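PDB 1DDZ: carbonic anhydrase from Porphyridium purpureum, which probably catalyses the reversible hydration of carbon dioxide to hydrogencarbonate and a proton, as a zinc-dependent beta-class carbonic anhydrase. Local coordinates for residues Q27-A32 and L433-V438; V117-V122 and G400-W405; N190-S195 and S265-T270. One frame throughout, in Å; residues are numbered along the deposited sequence.

Contact 1 of 3, residues Q27-A32 and L433-V438; sequences QPAGQA and LIEINV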
loop_
_atom_site.group_PDB
_atom_site.type_symbol
_atom_site.label_atom_id
_atom_site.label_comp_id
_atom_site.label_asym_id
_atom_site.label_seq_id
_atom_site.Cartn_x
_atom_site.Cartn_y
_atom_site.Cartn_z
ATOM N N GLN A 27 -33.669 -12.246 3.493
ATOM C CA GLN A 27 -34.392 -10.986 3.325
ATOM C C GLN A 27 -34.093 -10.526 1.905
ATOM O O GLN A 27 -32.983 -10.698 1.408
ATOM C CB GLN A 27 -33.899 -9.947 4.344
ATOM C CG GLN A 27 -34.052 -10.401 5.790
ATOM C CD GLN A 27 -33.498 -9.402 6.794
ATOM O OE1 GLN A 27 -34.226 -8.540 7.311
ATOM N NE2 GLN A 27 -32.207 -9.504 7.068
ATOM N N PRO A 28 -35.065 -9.920 1.234
ATOM C CA PRO A 28 -34.772 -9.488 -0.132
ATOM C C PRO A 28 -33.876 -8.248 -0.159
ATOM O O PRO A 28 -33.889 -7.428 0.766
ATOM C CB PRO A 28 -36.169 -9.197 -0.728
ATOM C CG PRO A 28 -37.159 -9.742 0.312
ATOM C CD PRO A 28 -36.442 -9.555 1.618
ATOM N N ALA A 29 -33.159 -8.114 -1.264
ATOM C CA ALA A 29 -32.252 -7.024 -1.531
ATOM C C ALA A 29 -32.921 -5.708 -1.219
ATOM O O ALA A 29 -34.017 -5.446 -1.691
ATOM C CB ALA A 29 -31.858 -7.054 -2.969
ATOM N N GLY A 30 -32.308 -4.925 -0.338
ATOM C CA GLY A 30 -32.851 -3.624 -0.006
ATOM C C GLY A 30 -33.944 -3.615 1.031
ATOM O O GLY A 30 -34.419 -2.558 1.428
ATOM N N GLN A 31 -34.322 -4.778 1.523
ATOM C CA GLN A 31 -35.378 -4.817 2.510
ATOM C C GLN A 31 -34.951 -5.298 3.890
ATOM O O GLN A 31 -35.800 -5.544 4.740
ATOM C CB GLN A 31 -36.557 -5.638 1.987
ATOM C CG GLN A 31 -37.214 -5.032 0.728
ATOM C CD GLN A 31 -37.645 -3.570 0.913
ATOM O OE1 GLN A 31 -37.303 -2.699 0.106
ATOM N NE2 GLN A 31 -38.381 -3.294 1.984
ATOM N N ALA A 32 -33.648 -5.468 4.112
ATOM C CA ALA A 32 -33.171 -5.896 5.424
ATOM C C ALA A 32 -33.772 -4.956 6.497
ATOM O O ALA A 32 -33.907 -3.754 6.264
ATOM C CB ALA A 32 -31.643 -5.853 5.448
ATOM N N LEU A 433 -25.344 -7.144 -3.952
ATOM C CA LEU A 433 -23.879 -7.211 -3.982
ATOM C C LEU A 433 -23.318 -6.255 -2.924
ATOM O O LEU A 433 -22.352 -6.563 -2.235
ATOM C CB LEU A 433 -23.366 -6.776 -5.354
ATOM C CG LEU A 433 -22.053 -7.293 -5.963
ATOM C CD1 LEU A 433 -21.416 -6.147 -6.694
ATOM C CD2 LEU A 433 -21.104 -7.877 -4.945
ATOM N N ILE A 434 -23.939 -5.091 -2.823
ATOM C CA ILE A 434 -23.556 -4.053 -1.873
ATOM C C ILE A 434 -23.712 -4.578 -0.447
ATOM O O ILE A 434 -22.894 -4.307 0.422
ATOM C CB ILE A 434 -24.442 -2.777 -2.117
ATOM C CG1 ILE A 434 -23.998 -2.073 -3.394
ATOM C CG2 ILE A 434 -24.433 -1.832 -0.939
ATOM C CD1 ILE A 434 -24.788 -0.834 -3.650
ATOM N N GLU A 435 -24.758 -5.367 -0.218
ATOM C CA GLU A 435 -25.030 -5.930 1.099
ATOM C C GLU A 435 -24.006 -6.991 1.471
ATOM O O GLU A 435 -23.521 -7.046 2.608
ATOM C CB GLU A 435 -26.430 -6.556 1.121
ATOM C CG GLU A 435 -27.557 -5.558 1.037
ATOM C CD GLU A 435 -28.922 -6.212 0.786
ATOM O OE1 GLU A 435 -28.963 -7.277 0.158
ATOM O OE2 GLU A 435 -29.947 -5.658 1.233
ATOM N N ILE A 436 -23.757 -7.890 0.538
ATOM C CA ILE A 436 -22.800 -8.962 0.743
ATOM C C ILE A 436 -21.377 -8.375 0.874
ATOM O O ILE A 436 -20.537 -8.915 1.612
ATOM C CB ILE A 436 -22.898 -9.961 -0.402
ATOM C CG1 ILE A 436 -24.298 -10.592 -0.395
ATOM C CG2 ILE A 436 -21.827 -11.016 -0.286
ATOM C CD1 ILE A 436 -24.543 -11.524 -1.606
ATOM N N ASN A 437 -21.121 -7.256 0.193
ATOM C CA ASN A 437 -19.818 -6.596 0.289
ATOM C C ASN A 437 -19.594 -6.119 1.728
ATOM O O ASN A 437 -18.544 -6.361 2.306
ATOM C CB ASN A 437 -19.710 -5.441 -0.699
ATOM C CG ASN A 437 -18.373 -4.718 -0.611
ATOM O OD1 ASN A 437 -18.329 -3.550 -0.262
ATOM N ND2 ASN A 437 -17.288 -5.416 -0.914
ATOM N N VAL A 438 -20.624 -5.543 2.339
ATOM C CA VAL A 438 -20.559 -5.085 3.739
ATOM C C VAL A 438 -20.276 -6.279 4.665
ATOM O O VAL A 438 -19.449 -6.190 5.581
ATOM C CB VAL A 438 -21.910 -4.414 4.184
ATOM C CG1 VAL A 438 -21.926 -4.146 5.664
ATOM C CG2 VAL A 438 -22.119 -3.125 3.455
HETATM O O HOH W 1 -31.836 -6.970 2.612
#

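Contact 2 of 3, residues V117-V122 and G400-W405; sequences VQYLKV and GLIDNW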
loop_
_atom_site.group_PDB
_atom_site.type_symbol
_atom_site.label_atom_id
_atom_site.label_comp_id
_atom_site.label_asym_id
_atom_site.label_seq_id
_atom_site.Cartn_x
_atom_site.Cartn_y
_atom_site.Cartn_z
ATOM N N VAL A 117 -11.496 12.157 -9.949
ATOM C CA VAL A 117 -11.052 12.859 -11.155
ATOM C C VAL A 117 -11.563 12.298 -12.490
ATOM O O VAL A 117 -12.042 13.053 -13.333
ATOM C CB VAL A 117 -9.498 12.978 -11.176
ATOM C CG1 VAL A 117 -9.019 13.642 -12.474
ATOM C CG2 VAL A 117 -9.016 13.779 -9.940
ATOM N N GLN A 118 -11.440 10.995 -12.697
ATOM C CA GLN A 118 -11.886 10.388 -13.945
ATOM C C GLN A 118 -13.359 10.002 -13.958
ATOM O O GLN A 118 -14.032 10.204 -14.954
ATOM C CB GLN A 118 -11.045 9.158 -14.311
ATOM C CG GLN A 118 -9.781 9.416 -15.142
ATOM C CD GLN A 118 -8.528 9.386 -14.280
ATOM O OE1 GLN A 118 -8.578 9.743 -13.106
ATOM N NE2 GLN A 118 -7.422 8.906 -14.831
ATOM N N TYR A 119 -13.855 9.380 -12.897
ATOM C CA TYR A 119 -15.256 8.998 -12.890
ATOM C C TYR A 119 -16.149 10.217 -12.629
ATOM O O TYR A 119 -16.981 10.570 -13.450
ATOM C CB TYR A 119 -15.531 7.916 -11.837
ATOM C CG TYR A 119 -15.223 6.475 -12.248
ATOM C CD1 TYR A 119 -13.928 5.956 -12.176
ATOM C CD2 TYR A 119 -16.236 5.628 -12.714
ATOM C CE1 TYR A 119 -13.647 4.620 -12.565
ATOM C CE2 TYR A 119 -15.965 4.273 -13.113
ATOM C CZ TYR A 119 -14.655 3.782 -13.041
ATOM O OH TYR A 119 -14.248 2.528 -13.507
ATOM N N LEU A 120 -15.938 10.896 -11.507
ATOM C CA LEU A 120 -16.768 12.042 -11.141
ATOM C C LEU A 120 -16.449 13.375 -11.809
ATOM O O LEU A 120 -17.265 14.291 -11.784
ATOM C CB LEU A 120 -16.786 12.213 -9.619
ATOM C CG LEU A 120 -17.262 10.972 -8.858
ATOM C CD1 LEU A 120 -17.332 11.238 -7.374
ATOM C CD2 LEU A 120 -18.634 10.575 -9.376
ATOM N N LYS A 121 -15.279 13.497 -12.421
ATOM C CA LYS A 121 -14.915 14.761 -13.049
ATOM C C LYS A 121 -14.988 15.893 -12.023
ATOM O O LYS A 121 -15.536 16.959 -12.271
ATOM C CB LYS A 121 -15.808 15.040 -14.260
ATOM C CG LYS A 121 -15.659 14.004 -15.372
ATOM C CD LYS A 121 -14.203 13.900 -15.727
ATOM C CE LYS A 121 -13.934 12.876 -16.806
ATOM N NZ LYS A 121 -12.468 12.896 -17.136
ATOM N N VAL A 122 -14.415 15.628 -10.856
ATOM C CA VAL A 122 -14.365 16.586 -9.758
ATOM C C VAL A 122 -13.530 17.800 -10.218
ATOM O O VAL A 122 -12.539 17.632 -10.911
ATOM C CB VAL A 122 -13.760 15.872 -8.511
ATOM C CG1 VAL A 122 -12.330 16.226 -8.301
ATOM C CG2 VAL A 122 -14.593 16.108 -7.316
ATOM N N GLY A 400 -5.864 2.249 -14.081
ATOM C CA GLY A 400 -4.846 1.610 -13.267
ATOM C C GLY A 400 -4.985 1.594 -11.766
ATOM O O GLY A 400 -4.612 0.612 -11.127
ATOM N N LEU A 401 -5.514 2.652 -11.176
ATOM C CA LEU A 401 -5.623 2.651 -9.731
ATOM C C LEU A 401 -7.004 2.289 -9.209
ATOM O O LEU A 401 -7.140 1.377 -8.396
ATOM C CB LEU A 401 -5.105 3.982 -9.164
ATOM C CG LEU A 401 -3.680 4.128 -9.724
ATOM C CD1 LEU A 401 -3.459 5.468 -10.343
ATOM C CD2 LEU A 401 -2.633 3.801 -8.712
ATOM N N ILE A 402 -8.035 2.952 -9.718
ATOM C CA ILE A 402 -9.374 2.688 -9.248
ATOM C C ILE A 402 -9.885 1.314 -9.661
ATOM O O ILE A 402 -10.412 0.582 -8.826
ATOM C CB ILE A 402 -10.358 3.805 -9.664
ATOM C CG1 ILE A 402 -11.744 3.517 -9.104
ATOM C CG2 ILE A 402 -10.421 3.962 -11.179
ATOM C CD1 ILE A 402 -11.817 3.522 -7.636
ATOM N N ASP A 403 -9.602 0.889 -10.887
ATOM C CA ASP A 403 -10.126 -0.399 -11.323
ATOM C C ASP A 403 -9.450 -1.647 -10.774
ATOM O O ASP A 403 -10.069 -2.703 -10.709
ATOM C CB ASP A 403 -10.365 -0.413 -12.833
ATOM C CG ASP A 403 -11.323 0.717 -13.273
ATOM O OD1 ASP A 403 -12.379 0.929 -12.629
ATOM O OD2 ASP A 403 -11.007 1.438 -14.239
ATOM N N ASN A 404 -8.205 -1.524 -10.304
ATOM C CA ASN A 404 -7.540 -2.670 -9.666
ATOM C C ASN A 404 -8.018 -2.758 -8.212
ATOM O O ASN A 404 -8.257 -3.838 -7.666
ATOM C CB ASN A 404 -6.028 -2.581 -9.809
ATOM C CG ASN A 404 -5.596 -2.883 -11.216
ATOM O OD1 ASN A 404 -6.043 -3.865 -11.804
ATOM N ND2 ASN A 404 -4.809 -1.984 -11.816
ATOM N N TRP A 405 -8.222 -1.602 -7.601
ATOM C CA TRP A 405 -8.795 -1.533 -6.255
ATOM C C TRP A 405 -10.213 -2.235 -6.259
ATOM O O TRP A 405 -10.500 -3.084 -5.413
ATOM C CB TRP A 405 -8.922 -0.053 -5.868
ATOM C CG TRP A 405 -9.735 0.258 -4.639
ATOM C CD1 TRP A 405 -11.049 0.619 -4.601
ATOM C CD2 TRP A 405 -9.270 0.297 -3.278
ATOM N NE1 TRP A 405 -11.432 0.878 -3.303
ATOM C CE2 TRP A 405 -10.361 0.693 -2.475
ATOM C CE3 TRP A 405 -8.043 0.045 -2.663
ATOM C CZ2 TRP A 405 -10.256 0.844 -1.094
ATOM C CZ3 TRP A 405 -7.945 0.199 -1.289
ATOM C CH2 TRP A 405 -9.041 0.594 -0.523
#

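Contact 3 of 3, residues N190-S195 and S265-T270; sequences NVCATS and SELDST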
loop_
_atom_site.group_PDB
_atom_site.type_symbol
_atom_site.label_atom_id
_atom_site.label_comp_id
_atom_site.label_asym_id
_atom_site.label_seq_id
_atom_site.Cartn_x
_atom_site.Cartn_y
_atom_site.Cartn_z
ATOM N N ASN A 190 1.943 16.139 -2.954
ATOM C CA ASN A 190 1.759 14.750 -3.360
ATOM C C ASN A 190 0.540 14.578 -4.272
ATOM O O ASN A 190 0.603 13.853 -5.262
ATOM C CB ASN A 190 1.671 13.850 -2.126
ATOM C CG ASN A 190 3.003 13.733 -1.408
ATOM O OD1 ASN A 190 4.032 14.211 -1.908
ATOM N ND2 ASN A 190 3.006 13.085 -0.259
ATOM N N VAL A 191 -0.555 15.265 -3.966
ATOM C CA VAL A 191 -1.735 15.160 -4.819
ATOM C C VAL A 191 -1.407 15.649 -6.236
ATOM O O VAL A 191 -1.702 14.964 -7.210
ATOM C CB VAL A 191 -2.901 15.957 -4.244
ATOM C CG1 VAL A 191 -4.031 16.003 -5.244
ATOM C CG2 VAL A 191 -3.366 15.334 -2.939
ATOM N N CYS A 192 -0.741 16.804 -6.341
ATOM C CA CYS A 192 -0.373 17.387 -7.645
ATOM C C CYS A 192 0.587 16.534 -8.423
ATOM O O CYS A 192 0.583 16.571 -9.655
ATOM C CB CYS A 192 0.266 18.770 -7.496
ATOM S SG CYS A 192 -0.722 19.950 -6.609
ATOM N N ALA A 193 1.438 15.815 -7.694
ATOM C CA ALA A 193 2.450 14.954 -8.275
ATOM C C ALA A 193 1.951 13.583 -8.742
ATOM O O ALA A 193 2.678 12.903 -9.468
ATOM C CB ALA A 193 3.628 14.792 -7.294
ATOM N N THR A 194 0.733 13.182 -8.359
ATOM C CA THR A 194 0.195 11.882 -8.783
ATOM C C THR A 194 0.076 11.821 -10.296
ATOM O O THR A 194 -0.127 12.857 -10.955
ATOM C CB THR A 194 -1.227 11.608 -8.234
ATOM O OG1 THR A 194 -2.123 12.604 -8.734
ATOM C CG2 THR A 194 -1.240 11.587 -6.697
ATOM N N SER A 195 0.134 10.611 -10.846
ATOM C CA SER A 195 -0.009 10.425 -12.292
ATOM C C SER A 195 -1.398 10.949 -12.718
ATOM O O SER A 195 -1.567 11.579 -13.746
ATOM C CB SER A 195 0.135 8.938 -12.641
ATOM O OG SER A 195 -0.697 8.130 -11.819
ATOM N N SER A 265 11.145 21.050 -11.389
ATOM C CA SER A 265 9.965 21.144 -12.230
ATOM C C SER A 265 9.120 22.360 -11.864
ATOM O O SER A 265 9.380 23.011 -10.847
ATOM C CB SER A 265 9.155 19.875 -12.034
ATOM O OG SER A 265 8.861 19.734 -10.657
ATOM N N GLU A 266 8.054 22.596 -12.624
ATOM C CA GLU A 266 7.159 23.706 -12.326
ATOM C C GLU A 266 6.549 23.478 -10.963
ATOM O O GLU A 266 6.342 24.417 -10.217
ATOM C CB GLU A 266 5.997 23.792 -13.328
ATOM C CG GLU A 266 6.349 24.106 -14.776
ATOM C CD GLU A 266 5.115 24.065 -15.719
ATOM O OE1 GLU A 266 3.956 24.120 -15.236
ATOM O OE2 GLU A 266 5.309 23.967 -16.959
ATOM N N LEU A 267 6.246 22.224 -10.632
ATOM C CA LEU A 267 5.617 21.926 -9.351
ATOM C C LEU A 267 6.536 22.266 -8.205
ATOM O O LEU A 267 6.105 22.807 -7.186
ATOM C CB LEU A 267 5.232 20.449 -9.261
ATOM C CG LEU A 267 3.906 20.028 -8.603
ATOM C CD1 LEU A 267 4.075 18.646 -7.963
ATOM C CD2 LEU A 267 3.423 21.028 -7.570
ATOM N N ASP A 268 7.803 21.911 -8.347
ATOM C CA ASP A 268 8.795 22.201 -7.309
ATOM C C ASP A 268 8.795 23.701 -6.983
ATOM O O ASP A 268 8.697 24.101 -5.829
ATOM C CB ASP A 268 10.203 21.761 -7.766
ATOM C CG ASP A 268 10.393 20.238 -7.758
ATOM O OD1 ASP A 268 9.862 19.544 -6.868
ATOM O OD2 ASP A 268 11.109 19.721 -8.638
ATOM N N SER A 269 8.868 24.526 -8.017
ATOM C CA SER A 269 8.858 25.963 -7.831
ATOM C C SER A 269 7.577 26.447 -7.172
ATOM O O SER A 269 7.620 27.237 -6.220
ATOM C CB SER A 269 9.071 26.633 -9.170
ATOM O OG SER A 269 10.339 26.235 -9.630
ATOM N N THR A 270 6.440 25.946 -7.649
ATOM C CA THR A 270 5.137 26.300 -7.096
ATOM C C THR A 270 5.073 26.022 -5.594
ATOM O O THR A 270 4.622 26.872 -4.799
ATOM C CB THR A 270 4.023 25.498 -7.800
ATOM O OG1 THR A 270 3.949 25.889 -9.172
ATOM C CG2 THR A 270 2.687 25.773 -7.155
#

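Contact 1 of 3, residues Q27-A32 and L433-V438
Ala29 and Glu435 are the backbone neighbours here, with Ala29 CA 7.8 Å from Glu435 CA. Residues 433-438 are a run of helix 426-447. Residues 27-32 are loop, and Pro28 to Gln31 form a type II beta turn closed by the bond from Gln31 N to Pro28 O. Gly30 takes a positive phi of 83°, where a side chain would press on the carbonyl oxygen of Ala29. One side chain spans the gap. Glu435 runs out extended beyond CG, and its carboxylate reaches the turn. Gly30 N donates to Glu435 OE2 at 2.9 Å in a nearly straight bond (169°). The N-H comes from above the carboxylate plane, 42° out of it. Glu435 OE1 lies 3.7 Å from Ala29 CA. A water donates to Glu435 OE2 at 2.7 Å and to Pro28 O at 2.8 Å, and weakly accepts from Ala32 N. Tyr385 OH is a further hydrogen-bond partner of OE2, and Arg432 forms a salt bridge with OE1, which would probably favour the charged carboxylate. Arg432 also bonds to Gln27 O. The arrangement is a type II turn held by a helix carboxylate, joining the loop between helices 12-25 and 38-53 to the second carbonic anhydrase unit.

Contact 2 of 3, residues V117-V122 and G400-W405
The ring of Tyr119 meets the other segment at its edge, where Ile402 CG2 and Asp403 OD1 both lie near the ring plane. Tyr115 stacks with the same ring. The carboxylate of Asp403 is turned 73° from the ring plane. The contact joins the two carbonic anhydrase units of the chain: the C-terminal part of helix 107-119 in the first meets the start of the short helix 402-405 in the second. With CG anti to the carbonyl carbon (chi1 -83°), the Tyr119 ring brings its CE1 edge to Ile402 and its hydroxyl to Asp403. Its CE1 edge touches Ile402 CG2 at 3.6 Å. Ile402 CG1 stands 4.1 Å from the same CE1, on the same side as CG2. The phenol and the carboxylate approach from opposite directions. The other carboxylate oxygen, Asp403 OD2, accepts from Leu399 N and Ser397 OG, two bonds that would limit rotation of the carboxylate. Gln114 of helix 107-119 adds a second polar link, its OE1 accepting from Leu401 N and Ile402 N. On the far side of the segment, Asn404 ND2 donates to Gly400 O at 2.7 Å and also bonds to Ser449 of the second subunit. The side chain of Ile402 is about 10 Å from a zinc ion. Tyr119 OH donates to Asp403 OD1 at 2.6 Å, although the hydroxyl position is less certain than the rest.

Contact 3 of 3, residues N190-S195 and S265-T270
A single leucine makes the whole contact, with no hydrogen bond across it: Leu267 sets its isobutyl end against Cys192 and Ala193. Leu267 CD1 comes 3.8 Å from Cys192 CB, and CD2 stands 3.9 Å from the same carbon. Both methyls of the fork face the cysteine CB. CD1 also reaches Ala193 CB at 3.9 Å. Cys192 SG lies anti to the carbonyl carbon (chi1 -56°), and the leucine's closer contact is with the methylene, not the sulfur. An alanine in place of Leu267 would probably leave a gap beside Cys192 CB and Ala193 CB and take away the apolar contact between these two segments. Both segments are helix termini. Residues 190-193 finish helix 172-193, while 266-270 begin helix 266-279. Ser265 and Asp268 form a capping box there. Ser265 N donates to Asp268 OD2 at 3.1 Å, on the anti side of the carboxylate, 27° out of its plane, and Asp268 N returns a weak bond to Ser265 OG. Asp232 also bonds to Ser265 OG. Val227 of strand 222-227 and Val209 of strand 208-214 pack on Cys192, placing the end of helix 172-193 against the sheet of the first carbonic anhydrase unit. Thr194, the N-cap of helix 195-202, turns OG1 back to donate to Val191 O at 2.8 Å in the carbonyl plane. Val191 O accepts from Thr194 N as well, and Thr194 OG1 takes a bond from Val197 N.

In the fold
Contact 1 lies at the surface, whereas contacts 2 and 3 are buried. Contacts 1 and 3 sit on opposite sides of the chain's centre, their centres 42 Å apart. Both use corresponding long helices, 426-447 and 172-193, one in each carbonic anhydrase unit. Contacts 1 and 2 both bring the N-terminal half of the chain onto the second unit, whereas contact 3 stays beside the sheet of the first. Contacts 2 and 3 touch through Leu401 CD1 and Ser195 OG, 4.1 Å apart, and both reach the second subunit. Chemistry changes with place: contact 1 sets a carboxylate and a water against a turn, contact 2 mixes an aromatic edge with a carboxylate, and contact 3 is apolar across its interface.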